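Local coordinates for protein cytochrome P450 (Rhodococcus erythropolis, PDB 3WEC) that probably uses its heme to hydroxylate the quinoline nitrogen of an aurachin precursor, a monooxygenase step in making these antibiotic alkaloids, at residues Trp47-Ala50 / Ser54-Lys57; Leu132-Ser137 / Glu154-Glu159. All blocks are in the same frame, centred on the assembly; numbering follows the deposited sequence.

In the fold
Contacts 1 and 2 lie on opposite sides of the chain's centre, their own centres 34 Å apart and their nearest atoms about 26 Å apart, so neither touches the other. Contact 1 belongs to the small beta-rich part of the P450 fold, contact 2 to the helical part. Neither contact touches the heme, which lies about 10 Å from the side chain of Cys-55 and about 9 Å from that of Phe-156. Contact 1 is also related to the substrate side, since the side chain of Val-49 is about 12 Å from the bound aurachin intermediate and about 9 Å from that of the heme-binding Arg-305.

Contact 1. Residues Trp47-Ala50 / Ser54-Lys57; sequences WIVA and SCDK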
loop_
_atom_site.group_PDB
_atom_site.type_symbol
_atom_site.label_atom_id
_atom_site.label_comp_id
_atom_site.label_asym_id
_atom_site.label_seq_id
_atom_site.Cartn_x
_atom_site.Cartn_y
_atom_site.Cartn_z
ATOM N N TRP A 47 -14.878 14.245 1.196
ATOM C CA TRP A 47 -15.795 13.449 2.001
ATOM C C TRP A 47 -15.045 12.346 2.690
ATOM O O TRP A 47 -14.028 11.878 2.182
ATOM C CB TRP A 47 -16.856 12.855 1.097
ATOM C CG TRP A 47 -17.784 13.934 0.612
ATOM C CD1 TRP A 47 -17.633 14.757 -0.507
ATOM C CD2 TRP A 47 -19.010 14.400 1.267
ATOM N NE1 TRP A 47 -18.658 15.651 -0.596
ATOM C CE2 TRP A 47 -19.526 15.496 0.433
ATOM C CE3 TRP A 47 -19.719 14.019 2.401
ATOM C CZ2 TRP A 47 -20.708 16.174 0.747
ATOM C CZ3 TRP A 47 -20.904 14.709 2.714
ATOM C CH2 TRP A 47 -21.389 15.756 1.900
ATOM N N ILE A 48 -15.537 11.923 3.856
ATOM C CA ILE A 48 -14.922 10.831 4.627
ATOM C C ILE A 48 -15.968 9.759 4.849
ATOM O O ILE A 48 -17.070 10.063 5.265
ATOM C CB ILE A 48 -14.372 11.315 5.993
ATOM C CG1 ILE A 48 -13.565 12.616 5.852
ATOM C CG2 ILE A 48 -13.510 10.248 6.649
ATOM C CD1 ILE A 48 -12.294 12.537 5.008
ATOM N N VAL A 49 -15.635 8.508 4.563
ATOM C CA VAL A 49 -16.619 7.417 4.625
ATOM C C VAL A 49 -16.121 6.296 5.550
ATOM O O VAL A 49 -14.995 5.811 5.372
ATOM C CB VAL A 49 -16.912 6.843 3.217
ATOM C CG1 VAL A 49 -17.787 5.598 3.310
ATOM C CG2 VAL A 49 -17.584 7.885 2.338
ATOM N N ALA A 50 -16.960 5.885 6.519
ATOM C CA ALA A 50 -16.483 5.065 7.646
ATOM C C ALA A 50 -17.060 3.634 7.774
ATOM O O ALA A 50 -16.433 2.756 8.386
ATOM C CB ALA A 50 -16.659 5.837 8.962
ATOM N N SER A 54 -20.942 1.143 2.820
ATOM C CA SER A 54 -20.706 2.298 1.916
ATOM C C SER A 54 -19.292 2.291 1.344
ATOM O O SER A 54 -19.087 2.614 0.167
ATOM C CB SER A 54 -20.976 3.644 2.617
ATOM O OG SER A 54 -22.227 3.657 3.312
ATOM N N CYS A 55 -18.314 1.940 2.187
ATOM C CA CYS A 55 -16.910 1.791 1.729
ATOM C C CYS A 55 -16.816 0.847 0.520
ATOM O O CYS A 55 -16.227 1.218 -0.512
ATOM C CB CYS A 55 -16.019 1.275 2.856
ATOM S SG CYS A 55 -15.427 2.511 4.045
ATOM N N ASP A 56 -17.397 -0.355 0.651
ATOM C CA ASP A 56 -17.395 -1.359 -0.417
ATOM C C ASP A 56 -18.094 -0.767 -1.604
ATOM O O ASP A 56 -17.562 -0.735 -2.703
ATOM C CB ASP A 56 -18.113 -2.656 0.005
ATOM C CG ASP A 56 -18.391 -3.591 -1.178
ATOM O OD1 ASP A 56 -17.711 -4.621 -1.326
ATOM O OD2 ASP A 56 -19.280 -3.285 -1.982
ATOM N N LYS A 57 -19.303 -0.290 -1.348
ATOM C CA LYS A 57 -20.159 0.323 -2.343
ATOM C C LYS A 57 -19.428 1.377 -3.197
ATOM O O LYS A 57 -19.469 1.309 -4.421
ATOM C CB LYS A 57 -21.406 0.894 -1.644
ATOM C CG LYS A 57 -22.644 -0.015 -1.633
ATOM C CD LYS A 57 -22.397 -1.475 -1.233
ATOM C CE LYS A 57 -23.705 -2.258 -1.023
ATOM N NZ LYS A 57 -24.861 -1.896 -1.902
#
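Val-49 sets its side chain against Ser-54 and Cys-55, joining strand 47-49 of the main P450 beta-sheet to helix 52-60, the element that follows it directly in the chain. The CB of Val-49 points at the helix, and from it the two methyls part. CG1, anti to the backbone N (chi1 173°), reaches the helix backbone where Ser-54 leads into Cys-55: Val-49 CG1 lies 3.8 Å from Ser-54 CB, 3.9 Å from the Cys-55 backbone N and 4.0 Å from Cys-55 SG. CG2, anti to the carbonyl carbon instead, stands farther back from the helix, and the Val-49 side chain also touches Val-324 of the neighbouring strand 323-326. Ser-54 offers Val-49 its methylene, while its OG is hydrogen-bonded to OD1 of Asp-51, just before the helix.

No hydrogen bond crosses between the two segments, and the buried join depends on van der Waals contact. The strand end is held from another direction, by backbone hydrogen bonds of Val-49 with Met-325 and Leu-327. Ala-50, its CB pointing away from helix 52-60, packs on helix 27-36. Cys-55 completes the join, its side chain touching Val-326 and Leu-352 as well. Across the contact Cys-55 SG sits beside the end of the strand, 3.6 Å from Val-49 O and 4.2 Å from Ala-50 C.

Contact 2. Residues Leu132-Ser137 / Glu154-Glu159; sequences LSAASS and EPFPVE
Phe-156 packs its ring against the methyls of Ala-134 and Ala-135, between two nearly antiparallel helices. The short segments 132-137 and 155-159 run at 162° to one another with axes 9.3 Å apart. The tight half of the contact is the ring of Phe-156 on the two alanines. With CG anti to the backbone N (chi1 169°), the ring reaches over to the partner helix and meets the CB of Ala-134 at its edge, near the ring plane, Phe-156 CD1 being 3.6 Å from that methyl. The backbone N of Ala-135 lies oblique to the ring, 3.4 Å from Phe-156 CE1, and Phe-156 CZ is 3.9 Å from Ala-135 CB. The ring also packs on Ile-262 and Met-370, while Ala-135 touches His-373.

Toward the outside the fit is slack. Glu-159 brings only its CB near, 4.5 Å from Ala-134 CB; its carboxylate turns away to a salt bridge with Arg-172. Beyond the contact, on the exposed side, Ser-137 folds its hydroxyl back onto its own helix, Ser-137 OG donating to Ser-133 O at 3.1 Å, and this oxygen takes the Ser-137 N-H from the opposite face of its carbonyl plane. Helices 128-141 and 155-165, with 240-271 and 364-381 packed on this same contact, correspond to the four-helix bundle characteristic of the P450 fold.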
loop_
_atom_site.group_PDB
_atom_site.type_symbol
_atom_site.label_atom_id
_atom_site.label_comp_id
_atom_site.label_asym_id
_atom_site.label_seq_id
_atom_site.Cartn_x
_atom_site.Cartn_y
_atom_site.Cartn_z
ATOM N N LEU A 132 10.688 -16.801 -0.449
ATOM C CA LEU A 132 11.064 -17.517 0.757
ATOM C C LEU A 132 12.462 -17.128 1.241
ATOM O O LEU A 132 12.666 -16.917 2.434
ATOM C CB LEU A 132 11.001 -19.033 0.507
ATOM C CG LEU A 132 11.790 -19.978 1.424
ATOM C CD1 LEU A 132 11.258 -19.950 2.843
ATOM C CD2 LEU A 132 11.801 -21.399 0.886
ATOM N N SER A 133 13.409 -17.050 0.312
ATOM C CA SER A 133 14.794 -16.714 0.617
ATOM C C SER A 133 14.863 -15.336 1.262
ATOM O O SER A 133 15.466 -15.156 2.337
ATOM C CB SER A 133 15.610 -16.741 -0.671
ATOM O OG SER A 133 16.982 -16.797 -0.400
ATOM N N ALA A 134 14.223 -14.366 0.606
ATOM C CA ALA A 134 14.096 -13.027 1.146
ATOM C C ALA A 134 13.368 -13.033 2.505
ATOM O O ALA A 134 13.813 -12.347 3.445
ATOM C CB ALA A 134 13.387 -12.121 0.158
ATOM N N ALA A 135 12.274 -13.794 2.633
ATOM C CA ALA A 135 11.522 -13.790 3.924
ATOM C C ALA A 135 12.402 -14.350 5.041
ATOM O O ALA A 135 12.549 -13.717 6.102
ATOM C CB ALA A 135 10.210 -14.564 3.844
ATOM N N SER A 136 13.017 -15.514 4.785
ATOM C CA SER A 136 13.804 -16.164 5.820
ATOM C C SER A 136 15.029 -15.361 6.202
ATOM O O SER A 136 15.349 -15.297 7.369
ATOM C CB SER A 136 14.157 -17.625 5.502
ATOM O OG SER A 136 14.366 -17.808 4.126
ATOM N N SER A 137 15.704 -14.735 5.244
ATOM C CA SER A 137 16.829 -13.858 5.598
ATOM C C SER A 137 16.389 -12.749 6.555
ATOM O O SER A 137 17.099 -12.453 7.530
ATOM C CB SER A 137 17.460 -13.230 4.361
ATOM O OG SER A 137 18.148 -14.203 3.626
ATOM N N GLU A 154 11.926 -2.974 5.597
ATOM C CA GLU A 154 12.012 -2.225 4.331
ATOM C C GLU A 154 12.817 -2.982 3.228
ATOM O O GLU A 154 12.429 -2.923 2.047
ATOM C CB GLU A 154 12.488 -0.774 4.539
ATOM C CG GLU A 154 11.420 0.175 5.092
ATOM C CD GLU A 154 11.983 1.522 5.513
ATOM O OE1 GLU A 154 13.213 1.670 5.543
ATOM O OE2 GLU A 154 11.187 2.431 5.845
ATOM N N PRO A 155 13.907 -3.701 3.613
ATOM C CA PRO A 155 14.647 -4.409 2.573
ATOM C C PRO A 155 13.942 -5.630 1.970
ATOM O O PRO A 155 14.247 -6.006 0.826
ATOM C CB PRO A 155 15.954 -4.808 3.275
ATOM C CG PRO A 155 16.103 -3.774 4.361
ATOM C CD PRO A 155 14.696 -3.605 4.856
ATOM N N PHE A 156 12.991 -6.215 2.694
ATOM C CA PHE A 156 12.355 -7.437 2.220
ATOM C C PHE A 156 11.599 -7.192 0.866
ATOM O O PHE A 156 11.951 -7.779 -0.165
ATOM C CB PHE A 156 11.566 -8.109 3.392
ATOM C CG PHE A 156 10.668 -9.232 2.977
ATOM C CD1 PHE A 156 11.084 -10.197 2.069
ATOM C CD2 PHE A 156 9.363 -9.303 3.487
ATOM C CE1 PHE A 156 10.237 -11.228 1.679
ATOM C CE2 PHE A 156 8.519 -10.315 3.113
ATOM C CZ PHE A 156 8.952 -11.285 2.199
ATOM N N PRO A 157 10.607 -6.275 0.823
ATOM C CA PRO A 157 10.033 -5.989 -0.500
ATOM C C PRO A 157 11.004 -5.431 -1.560
ATOM O O PRO A 157 10.809 -5.683 -2.766
ATOM C CB PRO A 157 8.942 -4.934 -0.178
ATOM C CG PRO A 157 9.419 -4.336 1.108
ATOM C CD PRO A 157 9.883 -5.545 1.867
ATOM N N VAL A 158 12.023 -4.667 -1.145
ATOM C CA VAL A 158 13.038 -4.184 -2.102
ATOM C C VAL A 158 13.774 -5.370 -2.743
ATOM O O VAL A 158 14.069 -5.351 -3.930
ATOM C CB VAL A 158 14.101 -3.214 -1.473
ATOM C CG1 VAL A 158 15.322 -3.103 -2.404
ATOM C CG2 VAL A 158 13.508 -1.824 -1.205
ATOM N N GLU A 159 14.082 -6.400 -1.966
ATOM C CA GLU A 159 14.784 -7.521 -2.518
ATOM C C GLU A 159 13.846 -8.253 -3.461
ATOM O O GLU A 159 14.239 -8.597 -4.583
ATOM C CB GLU A 159 15.337 -8.423 -1.415
ATOM C CG GLU A 159 16.449 -9.379 -1.839
ATOM C CD GLU A 159 17.545 -8.739 -2.710
ATOM O OE1 GLU A 159 17.410 -7.554 -3.127
ATOM O OE2 GLU A 159 18.556 -9.431 -2.992
#